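Local coordinates for TbpB (Actinobacillus pleuropneumoniae, PDB 3HOL), which probably binds host transferrin at the bacterial surface, as a lipoprotein component of the transferrin receptor used for iron acquisition, at residues Lys340-Leu344 against Gly380-Ala384. Sequence-based numbering, arbitrary orientation.
Sequences KFGQL and GTWDA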
ATOM      1  N   LYS A 340       4.065  10.281   9.356  1.00 13.91           N
ATOM      2  CA  LYS A 340       2.916  10.755  10.131  1.00 14.08           C
ATOM      3  C   LYS A 340       2.769   9.787  11.285  1.00 13.94           C
ATOM      4  O   LYS A 340       3.019   8.588  11.109  1.00 11.86           O
ATOM      5  CB  LYS A 340       1.632  10.654   9.297  1.00 14.61           C
ATOM      6  CG  LYS A 340       1.462  11.736   8.215  1.00 18.62           C
ATOM      7  CD  LYS A 340       1.107  13.085   8.859  1.00 24.98           C
ATOM      8  CE  LYS A 340       0.682  14.152   7.848  1.00 26.68           C
ATOM      9  NZ  LYS A 340       1.798  15.118   7.673  1.00 30.35           N
ATOM     10  N   PHE A 341       2.353  10.287  12.447  1.00 13.27           N
ATOM     11  CA  PHE A 341       2.065   9.409  13.583  1.00 13.97           C
ATOM     12  C   PHE A 341       0.953  10.038  14.383  1.00 14.18           C
ATOM     13  O   PHE A 341       0.679  11.223  14.242  1.00 15.22           O
ATOM     14  CB  PHE A 341       3.321   9.150  14.456  1.00 13.65           C
ATOM     15  CG  PHE A 341       3.868  10.395  15.157  1.00 14.05           C
ATOM     16  CD1 PHE A 341       3.338  10.820  16.392  1.00 15.20           C
ATOM     17  CD2 PHE A 341       4.921  11.123  14.583  1.00 14.14           C
ATOM     18  CE1 PHE A 341       3.860  11.967  17.043  1.00 16.30           C
ATOM     19  CE2 PHE A 341       5.449  12.291  15.234  1.00 14.83           C
ATOM     20  CZ  PHE A 341       4.913  12.696  16.443  1.00 14.85           C
ATOM     21  N   GLY A 342       0.258   9.255  15.178  1.00 14.12           N
ATOM     22  CA  GLY A 342      -0.693   9.869  16.073  1.00 14.90           C
ATOM     23  C   GLY A 342      -1.585   8.849  16.695  1.00 16.21           C
ATOM     24  O   GLY A 342      -1.192   7.679  16.884  1.00 15.86           O
ATOM     25  N   GLN A 343      -2.788   9.320  17.016  1.00 17.88           N
ATOM     26  CA  GLN A 343      -3.765   8.551  17.754  1.00 20.03           C
ATOM     27  C   GLN A 343      -4.976   8.233  16.903  1.00 20.57           C
ATOM     28  O   GLN A 343      -5.383   9.024  16.042  1.00 20.87           O
ATOM     29  CB  GLN A 343      -4.169   9.303  19.045  1.00 21.86           C
ATOM     30  CG  GLN A 343      -2.971   9.453  19.980  1.00 25.33           C
ATOM     31  CD  GLN A 343      -3.275  10.146  21.291  1.00 34.53           C
ATOM     32  OE1 GLN A 343      -4.449  10.339  21.651  1.00 37.88           O
ATOM     33  NE2 GLN A 343      -2.207  10.539  22.025  1.00 31.45           N
ATOM     34  N   LEU A 344      -5.559   7.077  17.166  1.00 20.61           N
ATOM     35  CA  LEU A 344      -6.733   6.637  16.431  1.00 21.96           C
ATOM     36  C   LEU A 344      -7.676   5.906  17.384  1.00 22.89           C
ATOM     37  O   LEU A 344      -7.268   4.953  18.056  1.00 22.98           O
ATOM     38  CB  LEU A 344      -6.293   5.709  15.301  1.00 20.92           C
ATOM     39  CG  LEU A 344      -7.339   5.060  14.431  1.00 22.50           C
ATOM     40  CD1 LEU A 344      -7.949   6.080  13.448  1.00 22.04           C
ATOM     41  CD2 LEU A 344      -6.665   3.900  13.728  1.00 19.69           C
ATOM     42  N   GLY A 380      11.490  16.370  18.204  1.00 20.52           N
ATOM     43  CA  GLY A 380      10.096  16.212  17.809  1.00 20.24           C
ATOM     44  C   GLY A 380       9.241  15.983  19.026  1.00 20.37           C
ATOM     45  O   GLY A 380       9.489  16.562  20.095  1.00 19.67           O
ATOM     46  N   THR A 381       8.231  15.132  18.869  1.00 18.61           N
ATOM     47  CA  THR A 381       7.276  14.882  19.932  1.00 18.20           C
ATOM     48  C   THR A 381       6.806  13.407  19.867  1.00 18.03           C
ATOM     49  O   THR A 381       7.358  12.629  19.096  1.00 17.35           O
ATOM     50  CB  THR A 381       6.136  15.924  19.895  1.00 18.01           C
ATOM     51  OG1 THR A 381       5.276  15.731  21.008  1.00 18.67           O
ATOM     52  CG2 THR A 381       5.300  15.857  18.604  1.00 18.96           C
ATOM     53  N   TRP A 382       5.810  13.034  20.666  1.00 18.00           N
ATOM     54  CA  TRP A 382       5.368  11.657  20.687  1.00 18.44           C
ATOM     55  C   TRP A 382       3.936  11.567  21.189  1.00 18.48           C
ATOM     56  O   TRP A 382       3.384  12.545  21.691  1.00 17.58           O
ATOM     57  CB  TRP A 382       6.356  10.789  21.484  1.00 18.38           C
ATOM     58  CG  TRP A 382       6.574  11.160  22.953  1.00 19.45           C
ATOM     59  CD1 TRP A 382       6.794  12.410  23.486  1.00 20.37           C
ATOM     60  CD2 TRP A 382       6.614  10.244  24.062  1.00 20.34           C
ATOM     61  NE1 TRP A 382       6.980  12.324  24.862  1.00 18.77           N
ATOM     62  CE2 TRP A 382       6.854  11.011  25.239  1.00 20.50           C
ATOM     63  CE3 TRP A 382       6.483   8.845  24.173  1.00 17.28           C
ATOM     64  CZ2 TRP A 382       6.953  10.419  26.506  1.00 19.73           C
ATOM     65  CZ3 TRP A 382       6.575   8.258  25.419  1.00 20.43           C
ATOM     66  CH2 TRP A 382       6.809   9.043  26.580  1.00 21.40           C
ATOM     67  N   ASP A 383       3.322  10.409  20.957  1.00 18.30           N
ATOM     68  CA  ASP A 383       2.015  10.009  21.498  1.00 18.41           C
ATOM     69  C   ASP A 383       2.248   8.646  22.156  1.00 18.81           C
ATOM     70  O   ASP A 383       2.976   7.783  21.617  1.00 17.49           O
ATOM     71  CB  ASP A 383       0.951   9.867  20.393  1.00 18.62           C
ATOM     72  CG  ASP A 383       0.481  11.188  19.845  1.00 19.04           C
ATOM     73  OD1 ASP A 383      -0.216  11.927  20.569  1.00 17.87           O
ATOM     74  OD2 ASP A 383       0.787  11.499  18.670  1.00 18.35           O
ATOM     75  N   ALA A 384       1.643   8.453  23.321  1.00 18.50           N
ATOM     76  CA  ALA A 384       1.915   7.281  24.123  1.00 18.90           C
ATOM     77  C   ALA A 384       0.855   7.087  25.189  1.00 19.81           C
ATOM     78  O   ALA A 384       0.163   8.028  25.594  1.00 19.61           O
ATOM     79  CB  ALA A 384       3.298   7.374  24.787  1.00 18.93           C
TER
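D383 OD1 is gripped by two donors, the backbone N of A396 and, across the contact, the side-chain amide of Q343. The second bond is weak: Q343 NE2 lies 2.8 Å from D383 OD1, but the N-H...O angle is only 119°, and the amide and carboxylate planes are nearly perpendicular. Glutamine suits this place because its chain, extended beyond CG, carries an uncharged donor from strand 339-346, of the C-lobe handle, to the carboxylate on strand 375-387, of the C-lobe barrel. The other oxygen, D383 OD2, turns to the handle backbone and rests 3.4 Å from G342 CA. Glycine suits this position for a separate reason: the backbone angles of G342 are ones at which a CB would crowd the carbonyl oxygen of F341.

In F341, a chi1 of 65° tucks CG over the backbone, between N and C, and aims the ring at the barrel strand. D383 OD2 meets the ring edge near its plane, 3.5 Å from F341 CD1, where the slightly positive C-H rim suits an anionic oxygen. T381 CG2 lies in the ring plane, 3.8 Å from F341 CZ, while T381 OG1 bonds to Y404 O and D397 N. Threonine thus serves both an apolar and a polar neighbour. V500 and L360 also touch the phenylalanine.

The axes of segments 340-344 and 380-384 come within 7.0 Å, their directions 29° from parallel, joined by side chains and without backbone hydrogen bonds. Handle and barrel meet here around a buried carboxylate with V500 and L358 as apolar neighbours, its negative charge probably eased by the A396 amide and, more weakly, by Q343.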